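Local structure of muconate lactonizing enzyme (3I4K) at residues R84-L89 with H115-R120; G91-L96 with A109-M114; R194-I199 with G221-E226. The protein is a magnesium-binding member of the mandelate racemase and muconate lactonizing enzyme family, with the N-terminal domain and barrel of the enolase superfamily. One frame throughout, in Å; residues are numbered along the deposited sequence.

Contact 1. Residues R84-L89 with H115-R120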
ATOM      1  N   ARG A  84       2.626  -5.760  24.053  1.00 57.69           N
ATOM      2  CA  ARG A  84       2.197  -6.365  22.791  1.00 56.21           C
ATOM      3  C   ARG A  84       3.389  -6.743  21.929  1.00 55.80           C
ATOM      4  O   ARG A  84       4.451  -6.137  22.041  1.00 56.45           O
ATOM      5  CB  ARG A  84       1.293  -5.401  22.019  1.00 55.71           C
ATOM      6  CG  ARG A  84       0.018  -5.046  22.760  1.00 53.97           C
ATOM      7  CD  ARG A  84      -0.828  -4.047  21.993  1.00 52.76           C
ATOM      8  NE  ARG A  84      -1.373  -4.611  20.760  1.00 53.05           N
ATOM      9  CZ  ARG A  84      -2.202  -3.956  19.954  1.00 53.35           C
ATOM     10  NH1 ARG A  84      -2.577  -2.717  20.255  1.00 51.97           N
ATOM     11  NH2 ARG A  84      -2.657  -4.536  18.850  1.00 51.80           N
ATOM     12  N   ALA A  85       3.213  -7.748  21.076  1.00 54.15           N
ATOM     13  CA  ALA A  85       4.288  -8.192  20.193  1.00 53.39           C
ATOM     14  C   ALA A  85       4.494  -7.158  19.088  1.00 52.78           C
ATOM     15  O   ALA A  85       3.531  -6.603  18.564  1.00 53.63           O
ATOM     16  CB  ALA A  85       3.942  -9.551  19.585  1.00 51.41           C
ATOM     17  N   VAL A  86       5.748  -6.903  18.734  1.00 51.98           N
ATOM     18  CA  VAL A  86       6.059  -5.933  17.694  1.00 50.21           C
ATOM     19  C   VAL A  86       5.547  -6.457  16.352  1.00 50.63           C
ATOM     20  O   VAL A  86       5.417  -5.702  15.386  1.00 50.70           O
ATOM     21  CB  VAL A  86       7.587  -5.674  17.610  1.00 49.57           C
ATOM     22  CG1 VAL A  86       8.275  -6.841  16.943  1.00 50.83           C
ATOM     23  CG2 VAL A  86       7.867  -4.380  16.851  1.00 50.66           C
ATOM     24  N   SER A  87       5.252  -7.755  16.307  1.00 48.47           N
ATOM     25  CA  SER A  87       4.750  -8.385  15.096  1.00 48.35           C
ATOM     26  C   SER A  87       3.267  -8.061  14.894  1.00 47.79           C
ATOM     27  O   SER A  87       2.627  -8.582  13.988  1.00 49.05           O
ATOM     28  CB  SER A  87       4.959  -9.907  15.157  1.00 47.14           C
ATOM     29  OG  SER A  87       4.179 -10.505  16.179  1.00 42.75           O
ATOM     30  N   GLU A  88       2.730  -7.205  15.758  1.00 48.79           N
ATOM     31  CA  GLU A  88       1.337  -6.764  15.665  1.00 48.37           C
ATOM     32  C   GLU A  88       1.350  -5.347  15.097  1.00 46.04           C
ATOM     33  O   GLU A  88       0.358  -4.627  15.168  1.00 46.41           O
ATOM     34  CB  GLU A  88       0.682  -6.719  17.044  1.00 49.46           C
ATOM     35  CG  GLU A  88       0.296  -8.059  17.619  1.00 53.46           C
ATOM     36  CD  GLU A  88      -0.287  -7.928  19.008  1.00 53.92           C
ATOM     37  OE1 GLU A  88      -1.319  -7.243  19.166  1.00 52.88           O
ATOM     38  OE2 GLU A  88       0.294  -8.510  19.946  1.00 59.58           O
ATOM     39  N   LEU A  89       2.497  -4.965  14.556  1.00 45.26           N
ATOM     40  CA  LEU A  89       2.720  -3.647  13.984  1.00 45.50           C
ATOM     41  C   LEU A  89       1.454  -3.002  13.400  1.00 46.56           C
ATOM     42  O   LEU A  89       0.925  -2.037  13.969  1.00 46.54           O
ATOM     43  CB  LEU A  89       3.829  -3.754  12.926  1.00 45.47           C
ATOM     44  CG  LEU A  89       4.430  -2.548  12.190  1.00 44.89           C
ATOM     45  CD1 LEU A  89       3.856  -1.228  12.680  1.00 44.07           C
ATOM     46  CD2 LEU A  89       5.928  -2.597  12.366  1.00 42.34           C
ATOM     47  N   HIS A 115       9.304  -1.035  13.271  1.00 48.51           N
ATOM     48  CA  HIS A 115       9.817  -1.714  12.094  1.00 48.57           C
ATOM     49  C   HIS A 115      11.264  -2.120  12.339  1.00 50.05           C
ATOM     50  O   HIS A 115      11.665  -3.240  12.022  1.00 48.19           O
ATOM     51  CB  HIS A 115       9.734  -0.800  10.870  1.00 48.87           C
ATOM     52  CG  HIS A 115       8.409  -0.843  10.168  1.00 50.64           C
ATOM     53  ND1 HIS A 115       8.120  -1.760   9.180  1.00 50.13           N
ATOM     54  CD2 HIS A 115       7.293  -0.095  10.327  1.00 50.18           C
ATOM     55  CE1 HIS A 115       6.882  -1.574   8.759  1.00 49.64           C
ATOM     56  NE2 HIS A 115       6.358  -0.569   9.440  1.00 51.98           N
ATOM     57  N   ASP A 116      12.045  -1.204  12.901  1.00 49.74           N
ATOM     58  CA  ASP A 116      13.450  -1.478  13.190  1.00 51.05           C
ATOM     59  C   ASP A 116      13.565  -2.667  14.156  1.00 50.12           C
ATOM     60  O   ASP A 116      14.219  -3.661  13.855  1.00 49.56           O
ATOM     61  CB  ASP A 116      14.107  -0.218  13.781  1.00 50.97           C
ATOM     62  CG  ASP A 116      15.633  -0.281  13.783  1.00 51.68           C
ATOM     63  OD1 ASP A 116      16.229  -0.867  12.850  1.00 48.85           O
ATOM     64  OD2 ASP A 116      16.240   0.290  14.714  1.00 54.03           O
ATOM     65  N   ALA A 117      12.900  -2.566  15.303  1.00 50.70           N
ATOM     66  CA  ALA A 117      12.926  -3.622  16.310  1.00 51.71           C
ATOM     67  C   ALA A 117      12.540  -4.990  15.745  1.00 52.02           C
ATOM     68  O   ALA A 117      13.120  -6.012  16.117  1.00 51.21           O
ATOM     69  CB  ALA A 117      11.995  -3.254  17.467  1.00 51.51           C
ATOM     70  N   TRP A 118      11.565  -5.003  14.843  1.00 51.72           N
ATOM     71  CA  TRP A 118      11.091  -6.244  14.231  1.00 51.92           C
ATOM     72  C   TRP A 118      12.061  -6.785  13.172  1.00 51.36           C
ATOM     73  O   TRP A 118      12.376  -7.978  13.156  1.00 50.72           O
ATOM     74  CB  TRP A 118       9.706  -6.007  13.618  1.00 53.97           C
ATOM     75  CG  TRP A 118       8.894  -7.248  13.372  1.00 57.67           C
ATOM     76  CD1 TRP A 118       9.121  -8.499  13.875  1.00 58.80           C
ATOM     77  CD2 TRP A 118       7.682  -7.337  12.613  1.00 58.97           C
ATOM     78  NE1 TRP A 118       8.126  -9.360  13.478  1.00 58.64           N
ATOM     79  CE2 TRP A 118       7.229  -8.672  12.703  1.00 58.93           C
ATOM     80  CE3 TRP A 118       6.934  -6.415  11.867  1.00 58.03           C
ATOM     81  CZ2 TRP A 118       6.061  -9.110  12.073  1.00 59.19           C
ATOM     82  CZ3 TRP A 118       5.773  -6.850  11.241  1.00 58.04           C
ATOM     83  CH2 TRP A 118       5.348  -8.186  11.349  1.00 59.41           C
ATOM     84  N   ALA A 119      12.540  -5.912  12.290  1.00 49.79           N
ATOM     85  CA  ALA A 119      13.467  -6.330  11.245  1.00 50.08           C
ATOM     86  C   ALA A 119      14.780  -6.862  11.835  1.00 51.36           C
ATOM     87  O   ALA A 119      15.376  -7.795  11.296  1.00 49.82           O
ATOM     88  CB  ALA A 119      13.745  -5.171  10.297  1.00 48.62           C
ATOM     89  N   ARG A 120      15.238  -6.262  12.929  1.00 52.07           N
ATOM     90  CA  ARG A 120      16.472  -6.718  13.566  1.00 52.84           C
ATOM     91  C   ARG A 120      16.222  -8.053  14.264  1.00 53.01           C
ATOM     92  O   ARG A 120      17.070  -8.950  14.229  1.00 52.89           O
ATOM     93  CB  ARG A 120      16.983  -5.672  14.566  1.00 50.50           C
ATOM     94  CG  ARG A 120      17.631  -4.460  13.899  1.00 51.21           C
ATOM     95  CD  ARG A 120      18.002  -3.388  14.909  1.00 51.81           C
ATOM     96  NE  ARG A 120      18.599  -2.219  14.271  1.00 51.47           N
ATOM     97  CZ  ARG A 120      19.823  -2.193  13.755  1.00 51.82           C
ATOM     98  NH1 ARG A 120      20.590  -3.275  13.807  1.00 52.08           N
ATOM     99  NH2 ARG A 120      20.271  -1.094  13.163  1.00 48.83           N
TER
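W118 and H115 of helix 104-121 receive V86, S87 and L89, which come from the connection between helix 66-81 and helix 89-99 in the N-terminal domain of the enolase superfamily. V86 and S87 make a short 3-10 turn that sets consecutive residues against the indole. The chi1 of V86, 75°, puts CG1 between the backbone N and the carbonyl carbon, and CG1 stands 3.6 Å from W118 CD1. The other branch, CG2, is anti to the backbone N and meets A117 CB more loosely, at 4.3 Å. S87 packs through its carbons: its CA lies 3.6 Å from the centroid of the six-membered ring of W118, 24° off the normal, a CH-pi contact, and its CB comes within 3.4 Å of W118 CZ2. V86 O rests over the same face of the indole, offset toward the rim. On the far side of the turn, R84 grips E88 side-on, with NE 3.1 Å and NH2 3.0 Å from E88 OE1, while A85 N bonds to E88 OE2; this salt bridge and the A85 N bond link the residues just before and just after the turn. D128 of the second subunit packs on both S87 and W118, placing the contact at the dimer interface. L89 crosses H115 at about a right angle, and its CD2 lies over the centre of the imidazole in a CH-pi contact, 3.6 Å from the centroid and 13° off the normal.

Contact 2. Residues G91-L96 with A109-M114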
ATOM      1  N   GLY A  91      -1.664  -3.740  13.478  1.00 43.98           N
ATOM      2  CA  GLY A  91      -2.777  -3.616  14.405  1.00 42.39           C
ATOM      3  C   GLY A  91      -2.570  -2.516  15.433  1.00 43.10           C
ATOM      4  O   GLY A  91      -3.510  -1.821  15.825  1.00 42.37           O
ATOM      5  N   ILE A  92      -1.327  -2.355  15.874  1.00 43.73           N
ATOM      6  CA  ILE A  92      -1.004  -1.337  16.858  1.00 43.14           C
ATOM      7  C   ILE A  92      -1.186   0.042  16.233  1.00 44.35           C
ATOM      8  O   ILE A  92      -1.795   0.925  16.841  1.00 43.58           O
ATOM      9  CB  ILE A  92       0.441  -1.523  17.369  1.00 44.63           C
ATOM     10  CG1 ILE A  92       0.537  -2.853  18.132  1.00 44.69           C
ATOM     11  CG2 ILE A  92       0.841  -0.358  18.256  1.00 43.80           C
ATOM     12  CD1 ILE A  92       1.933  -3.231  18.542  1.00 46.73           C
HETATM   13  N   MSE A  93      -0.680   0.221  15.013  1.00 44.42           N
HETATM   14  CA  MSE A  93      -0.819   1.504  14.327  1.00 44.92           C
HETATM   15  C   MSE A  93      -2.296   1.862  14.215  1.00 41.35           C
HETATM   16  O   MSE A  93      -2.677   3.018  14.373  1.00 39.65           O
HETATM   17  CB  MSE A  93      -0.180   1.448  12.935  1.00 46.31           C
HETATM   18  CG  MSE A  93       1.331   1.268  12.956  1.00 50.53           C
HETATM   19 SE   MSE A  93       2.253   2.649  13.982  1.00 57.37          SE
HETATM   20  CE  MSE A  93       2.171   1.833  15.740  1.00 60.67           C
ATOM     21  N   ALA A  94      -3.128   0.860  13.959  1.00 42.13           N
ATOM     22  CA  ALA A  94      -4.564   1.092  13.850  1.00 41.47           C
ATOM     23  C   ALA A  94      -5.135   1.514  15.201  1.00 42.76           C
ATOM     24  O   ALA A  94      -6.018   2.365  15.264  1.00 42.04           O
ATOM     25  CB  ALA A  94      -5.268  -0.161  13.353  1.00 42.02           C
ATOM     26  N   ASP A  95      -4.631   0.932  16.288  1.00 42.20           N
ATOM     27  CA  ASP A  95      -5.136   1.295  17.602  1.00 42.88           C
ATOM     28  C   ASP A  95      -4.664   2.672  18.058  1.00 41.98           C
ATOM     29  O   ASP A  95      -5.285   3.272  18.928  1.00 41.76           O
ATOM     30  CB  ASP A  95      -4.749   0.245  18.650  1.00 44.43           C
ATOM     31  CG  ASP A  95      -5.433  -1.088  18.414  1.00 46.73           C
ATOM     32  OD1 ASP A  95      -6.632  -1.096  18.062  1.00 47.43           O
ATOM     33  OD2 ASP A  95      -4.775  -2.131  18.588  1.00 48.23           O
ATOM     34  N   LEU A  96      -3.570   3.172  17.491  1.00 41.14           N
ATOM     35  CA  LEU A  96      -3.095   4.491  17.883  1.00 42.54           C
ATOM     36  C   LEU A  96      -4.161   5.543  17.575  1.00 43.65           C
ATOM     37  O   LEU A  96      -4.344   6.493  18.334  1.00 43.13           O
ATOM     38  CB  LEU A  96      -1.797   4.848  17.158  1.00 42.04           C
ATOM     39  CG  LEU A  96      -0.587   3.939  17.387  1.00 44.13           C
ATOM     40  CD1 LEU A  96       0.667   4.636  16.861  1.00 39.32           C
ATOM     41  CD2 LEU A  96      -0.442   3.630  18.884  1.00 43.78           C
ATOM     42  N   ALA A 109       7.390   8.116  14.189  1.00 41.81           N
ATOM     43  CA  ALA A 109       8.509   7.634  14.990  1.00 42.29           C
ATOM     44  C   ALA A 109       8.175   6.271  15.576  1.00 41.81           C
ATOM     45  O   ALA A 109       8.989   5.352  15.516  1.00 42.21           O
ATOM     46  CB  ALA A 109       8.833   8.621  16.104  1.00 43.05           C
ATOM     47  N   VAL A 110       6.973   6.137  16.129  1.00 40.67           N
ATOM     48  CA  VAL A 110       6.554   4.869  16.717  1.00 41.72           C
ATOM     49  C   VAL A 110       6.562   3.766  15.652  1.00 41.18           C
ATOM     50  O   VAL A 110       7.020   2.645  15.894  1.00 37.34           O
ATOM     51  CB  VAL A 110       5.139   4.969  17.329  1.00 42.59           C
ATOM     52  CG1 VAL A 110       4.744   3.632  17.952  1.00 42.76           C
ATOM     53  CG2 VAL A 110       5.099   6.071  18.375  1.00 43.57           C
ATOM     54  N   ASP A 111       6.067   4.100  14.467  1.00 40.75           N
ATOM     55  CA  ASP A 111       6.027   3.154  13.361  1.00 41.05           C
ATOM     56  C   ASP A 111       7.437   2.679  12.989  1.00 41.22           C
ATOM     57  O   ASP A 111       7.699   1.481  12.941  1.00 38.66           O
ATOM     58  CB  ASP A 111       5.338   3.811  12.152  1.00 41.08           C
ATOM     59  CG  ASP A 111       5.440   2.979  10.881  1.00 39.86           C
ATOM     60  OD1 ASP A 111       6.563   2.832  10.356  1.00 39.68           O
ATOM     61  OD2 ASP A 111       4.395   2.483  10.402  1.00 41.89           O
ATOM     62  N   VAL A 112       8.341   3.618  12.729  1.00 41.76           N
ATOM     63  CA  VAL A 112       9.705   3.270  12.347  1.00 43.68           C
ATOM     64  C   VAL A 112      10.446   2.488  13.431  1.00 44.73           C
ATOM     65  O   VAL A 112      11.175   1.548  13.127  1.00 44.61           O
ATOM     66  CB  VAL A 112      10.519   4.522  11.988  1.00 42.71           C
ATOM     67  CG1 VAL A 112      11.985   4.156  11.786  1.00 43.31           C
ATOM     68  CG2 VAL A 112       9.967   5.138  10.708  1.00 43.08           C
ATOM     69  N   ALA A 113      10.259   2.877  14.689  1.00 46.53           N
ATOM     70  CA  ALA A 113      10.908   2.186  15.801  1.00 47.85           C
ATOM     71  C   ALA A 113      10.457   0.729  15.824  1.00 47.82           C
ATOM     72  O   ALA A 113      11.266  -0.171  16.029  1.00 49.18           O
ATOM     73  CB  ALA A 113      10.563   2.866  17.126  1.00 45.77           C
HETATM   74  N   MSE A 114       9.167   0.501  15.603  1.00 48.39           N
HETATM   75  CA  MSE A 114       8.630  -0.851  15.593  1.00 49.17           C
HETATM   76  C   MSE A 114       9.160  -1.673  14.424  1.00 49.01           C
HETATM   77  O   MSE A 114       9.440  -2.865  14.568  1.00 48.64           O
HETATM   78  CB  MSE A 114       7.105  -0.816  15.570  1.00 50.79           C
HETATM   79  CG  MSE A 114       6.516  -0.404  16.901  1.00 53.54           C
HETATM   80 SE   MSE A 114       4.668  -0.901  17.070  1.00 62.49          SE
HETATM   81  CE  MSE A 114       4.823  -2.774  16.636  1.00 58.87           C
TER
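M93 and M114, both modelled as selenomethionine, slide past each other in opposite directions between two nearly antiparallel helices, whose short segments run at 166° with axes 10.9 Å apart at closest approach. That separation is wide, and long side chains bridge it. M93 is the main bump. Its CA-CB bond does not aim at the partner helix, but the chain bends at chi2 and chi3, and chi3 of 87° turns CE in between V110 and M114. There CE lies 3.8 Å from V110 CG1 and 3.9 Å from M114 SE, while M93 SE sits 3.8 Å from D111 CB. The hollow is thus lined by V110 and D111 on one turn and M114 on the next. On one side of this insertion I92 meets M114, with CD1 only 3.5 Å from CE, tighter than usual for two carbons. On the other side L96 CD1 touches V110 CG1 at 4.3 Å, a slacker fit. The carboxylate of D111 is engaged outside the pair, its OD1 accepting from L282 N. L81 of helix 66-81 packs on I92, V110 and M114, so a third helix closes this apolar seam. Helices 89-99 and 104-121 follow one another with only a short connection, and the arrangement is that of an antiparallel helical hairpin in the helical part of the enolase-type N-terminal domain.

Contact 3. Residues R194-I199 with G221-E226. With MG (magnesium ion), chain J.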
ATOM      1  N   ARG A 194      23.617  23.338 -16.366  1.00 59.69           N
ATOM      2  CA  ARG A 194      24.318  22.155 -15.892  1.00 57.13           C
ATOM      3  C   ARG A 194      23.487  21.243 -14.997  1.00 54.36           C
ATOM      4  O   ARG A 194      23.769  20.050 -14.897  1.00 53.36           O
ATOM      5  CB  ARG A 194      25.591  22.570 -15.138  1.00 58.92           C
ATOM      6  CG  ARG A 194      26.574  23.398 -15.956  1.00 62.38           C
ATOM      7  CD  ARG A 194      27.964  23.422 -15.317  1.00 63.94           C
ATOM      8  NE  ARG A 194      28.024  24.178 -14.068  1.00 64.83           N
ATOM      9  CZ  ARG A 194      27.865  25.496 -13.983  1.00 66.53           C
ATOM     10  NH1 ARG A 194      27.630  26.213 -15.076  1.00 68.27           N
ATOM     11  NH2 ARG A 194      27.956  26.101 -12.806  1.00 66.06           N
ATOM     12  N   VAL A 195      22.476  21.795 -14.337  1.00 50.55           N
ATOM     13  CA  VAL A 195      21.653  20.991 -13.446  1.00 49.23           C
ATOM     14  C   VAL A 195      20.164  21.318 -13.499  1.00 46.51           C
ATOM     15  O   VAL A 195      19.747  22.302 -14.109  1.00 48.14           O
ATOM     16  CB  VAL A 195      22.121  21.131 -11.978  1.00 50.18           C
ATOM     17  CG1 VAL A 195      23.539  20.596 -11.823  1.00 51.87           C
ATOM     18  CG2 VAL A 195      22.061  22.582 -11.550  1.00 49.35           C
ATOM     19  N   SER A 196      19.373  20.467 -12.855  1.00 44.39           N
ATOM     20  CA  SER A 196      17.927  20.635 -12.782  1.00 40.70           C
ATOM     21  C   SER A 196      17.648  21.492 -11.558  1.00 39.79           C
ATOM     22  O   SER A 196      18.033  21.134 -10.442  1.00 40.21           O
ATOM     23  CB  SER A 196      17.239  19.270 -12.633  1.00 38.79           C
ATOM     24  OG  SER A 196      15.846  19.416 -12.360  1.00 38.77           O
ATOM     25  N   LEU A 197      16.975  22.619 -11.763  1.00 38.82           N
ATOM     26  CA  LEU A 197      16.671  23.523 -10.664  1.00 38.63           C
ATOM     27  C   LEU A 197      15.207  23.498 -10.245  1.00 38.14           C
ATOM     28  O   LEU A 197      14.321  23.639 -11.083  1.00 38.34           O
ATOM     29  CB  LEU A 197      17.063  24.954 -11.049  1.00 37.83           C
ATOM     30  CG  LEU A 197      18.553  25.195 -11.316  1.00 39.74           C
ATOM     31  CD1 LEU A 197      18.775  26.640 -11.733  1.00 37.43           C
ATOM     32  CD2 LEU A 197      19.357  24.864 -10.056  1.00 41.23           C
ATOM     33  N   ARG A 198      14.973  23.323  -8.946  1.00 36.85           N
ATOM     34  CA  ARG A 198      13.631  23.306  -8.370  1.00 36.47           C
ATOM     35  C   ARG A 198      13.611  24.325  -7.233  1.00 36.75           C
ATOM     36  O   ARG A 198      14.667  24.674  -6.699  1.00 33.88           O
ATOM     37  CB  ARG A 198      13.289  21.940  -7.760  1.00 37.85           C
ATOM     38  CG  ARG A 198      13.459  20.744  -8.668  1.00 32.94           C
ATOM     39  CD  ARG A 198      14.896  20.278  -8.659  1.00 34.31           C
ATOM     40  NE  ARG A 198      15.081  19.113  -9.510  1.00 31.99           N
ATOM     41  CZ  ARG A 198      14.779  17.875  -9.153  1.00 31.58           C
ATOM     42  NH1 ARG A 198      14.275  17.631  -7.948  1.00 31.99           N
ATOM     43  NH2 ARG A 198      14.992  16.881 -10.003  1.00 33.57           N
ATOM     44  N   ILE A 199      12.419  24.808  -6.880  1.00 35.01           N
ATOM     45  CA  ILE A 199      12.279  25.738  -5.765  1.00 35.42           C
ATOM     46  C   ILE A 199      11.239  25.197  -4.787  1.00 36.14           C
ATOM     47  O   ILE A 199      10.549  24.214  -5.077  1.00 33.55           O
ATOM     48  CB  ILE A 199      11.890  27.165  -6.229  1.00 35.38           C
ATOM     49  CG1 ILE A 199      10.575  27.144  -7.006  1.00 38.13           C
ATOM     50  CG2 ILE A 199      13.008  27.760  -7.057  1.00 35.15           C
ATOM     51  CD1 ILE A 199       9.355  27.251  -6.116  1.00 37.97           C
ATOM     52  N   GLY A 221      14.177  28.932 -16.394  1.00 46.68           N
ATOM     53  CA  GLY A 221      14.592  27.543 -16.382  1.00 42.69           C
ATOM     54  C   GLY A 221      14.219  26.700 -15.181  1.00 41.86           C
ATOM     55  O   GLY A 221      14.518  25.509 -15.175  1.00 42.85           O
ATOM     56  N   VAL A 222      13.586  27.276 -14.162  1.00 39.36           N
ATOM     57  CA  VAL A 222      13.198  26.466 -13.007  1.00 37.46           C
ATOM     58  C   VAL A 222      12.198  25.410 -13.506  1.00 38.10           C
ATOM     59  O   VAL A 222      11.202  25.744 -14.144  1.00 39.19           O
ATOM     60  CB  VAL A 222      12.560  27.331 -11.895  1.00 36.56           C
ATOM     61  CG1 VAL A 222      12.054  26.444 -10.777  1.00 33.40           C
ATOM     62  CG2 VAL A 222      13.586  28.316 -11.352  1.00 34.76           C
ATOM     63  N   GLU A 223      12.468  24.142 -13.209  1.00 38.40           N
ATOM     64  CA  GLU A 223      11.628  23.038 -13.683  1.00 39.24           C
ATOM     65  C   GLU A 223      10.581  22.514 -12.727  1.00 37.48           C
ATOM     66  O   GLU A 223       9.752  21.700 -13.117  1.00 37.54           O
ATOM     67  CB  GLU A 223      12.487  21.831 -14.061  1.00 39.06           C
ATOM     68  CG  GLU A 223      13.649  22.104 -14.960  1.00 44.07           C
ATOM     69  CD  GLU A 223      14.276  20.813 -15.436  1.00 45.14           C
ATOM     70  OE1 GLU A 223      14.530  19.932 -14.583  1.00 43.68           O
ATOM     71  OE2 GLU A 223      14.507  20.680 -16.656  1.00 47.69           O
ATOM     72  N   LEU A 224      10.620  22.941 -11.478  1.00 35.81           N
ATOM     73  CA  LEU A 224       9.661  22.411 -10.534  1.00 36.73           C
ATOM     74  C   LEU A 224       9.341  23.384  -9.422  1.00 34.59           C
ATOM     75  O   LEU A 224      10.241  23.897  -8.755  1.00 37.07           O
ATOM     76  CB  LEU A 224      10.204  21.101  -9.937  1.00 33.43           C
ATOM     77  CG  LEU A 224       9.289  20.325  -8.982  1.00 35.82           C
ATOM     78  CD1 LEU A 224       8.246  19.573  -9.783  1.00 33.37           C
ATOM     79  CD2 LEU A 224      10.101  19.330  -8.172  1.00 34.83           C
ATOM     80  N   PHE A 225       8.055  23.634  -9.223  1.00 34.58           N
ATOM     81  CA  PHE A 225       7.629  24.528  -8.158  1.00 33.55           C
ATOM     82  C   PHE A 225       7.016  23.726  -7.013  1.00 34.25           C
ATOM     83  O   PHE A 225       5.867  23.278  -7.101  1.00 34.16           O
ATOM     84  CB  PHE A 225       6.600  25.542  -8.667  1.00 32.58           C
ATOM     85  CG  PHE A 225       7.058  26.349  -9.853  1.00 33.59           C
ATOM     86  CD1 PHE A 225       8.362  26.825  -9.935  1.00 32.09           C
ATOM     87  CD2 PHE A 225       6.162  26.673 -10.868  1.00 30.93           C
ATOM     88  CE1 PHE A 225       8.766  27.621 -11.021  1.00 33.88           C
ATOM     89  CE2 PHE A 225       6.548  27.457 -11.942  1.00 30.98           C
ATOM     90  CZ  PHE A 225       7.858  27.935 -12.021  1.00 31.37           C
ATOM     91  N   GLU A 226       7.788  23.529  -5.948  1.00 32.18           N
ATOM     92  CA  GLU A 226       7.297  22.802  -4.779  1.00 31.13           C
ATOM     93  C   GLU A 226       6.504  23.739  -3.868  1.00 32.23           C
ATOM     94  O   GLU A 226       6.947  24.855  -3.578  1.00 33.25           O
ATOM     95  CB  GLU A 226       8.458  22.184  -3.998  1.00 29.36           C
ATOM     96  CG  GLU A 226       8.040  21.530  -2.669  1.00 31.28           C
ATOM     97  CD  GLU A 226       9.176  20.775  -1.989  1.00 28.73           C
ATOM     98  OE1 GLU A 226      10.304  20.774  -2.529  1.00 28.62           O
ATOM     99  OE2 GLU A 226       8.941  20.181  -0.914  1.00 33.10           O
TER
HETATM  100 MG    MG J 385       8.981  21.117   1.027  1.00 28.28          MG
HETATM  101  O   HOH W   1      11.563  21.494  -4.881  1.00 35.09           O
HETATM  102  O   HOH W   2       7.368  22.438   0.817  1.00 33.52           O
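A parallel beta-alpha-beta unit of the TIM-type barrel joins these segments: strand 196-200, helix 207-219 and strand 224-226, with the magnesium site at the C-terminal ends of the strands. G221, at positive phi, closes the helix in a Schellman motif, and the chain then runs beside the first strand, the strand axes inclined by 27°. Three backbone bonds zip the pair: E223 N to L197 O (2.9 Å), I199 N to L224 O (3.0 Å) and E226 N to I199 O (3.0 Å). The last donor lies 38° out of the carbonyl plane, and I199 O also accepts from a water that donates in turn to E226 OE1. The I199 and F225 side chains share one face of the sheet, where I199 CG1 approaches the ring edge at CD1, 3.7 Å away, and helix 207-219 packs on F225. On the other face the aliphatic part of R198 crosses L224 obliquely. Nearer the start of the strand, R198 NE donates to S196 OG (3.0 Å), almost in the guanidinium plane, and S196 OG donates to E223 OE1 (2.6 Å) on the anti side of the carboxylate. In E226, chi1 of 174° puts CG anti to the backbone N and the chain is extended beyond it; OE2 binds magnesium at 2.2 Å together with D200 and D251, while OE1 pairs with K169. The relay from R198 through S196 to E223 would polarise the hydroxyl at one end of the pair; at the other, water and K169 on OE1, with magnesium on OE2, probably restrict the rotation of the carboxylate.

Overall arrangement
Contacts 1 and 2 share helix 104-121 and touch each other: M114 of contact 2 packs on V86 and L89 of contact 1, and R84 forms a salt bridge with D95. Along the chain, contact 2 is nested within the loop that contact 1 closes. Both are largely buried, belong to the N-terminal domain and reach the second subunit; their matching surfaces are apolar, aromatic in one and long, bent selenomethionine side chains in the other. Contact 3 belongs to the barrel, its centre about 40 Å from that of contact 1 and about 36 Å from that of contact 2. It is mostly buried too, with E223 exposed, but backbone bonds, a polar relay and a metal ligand carry it.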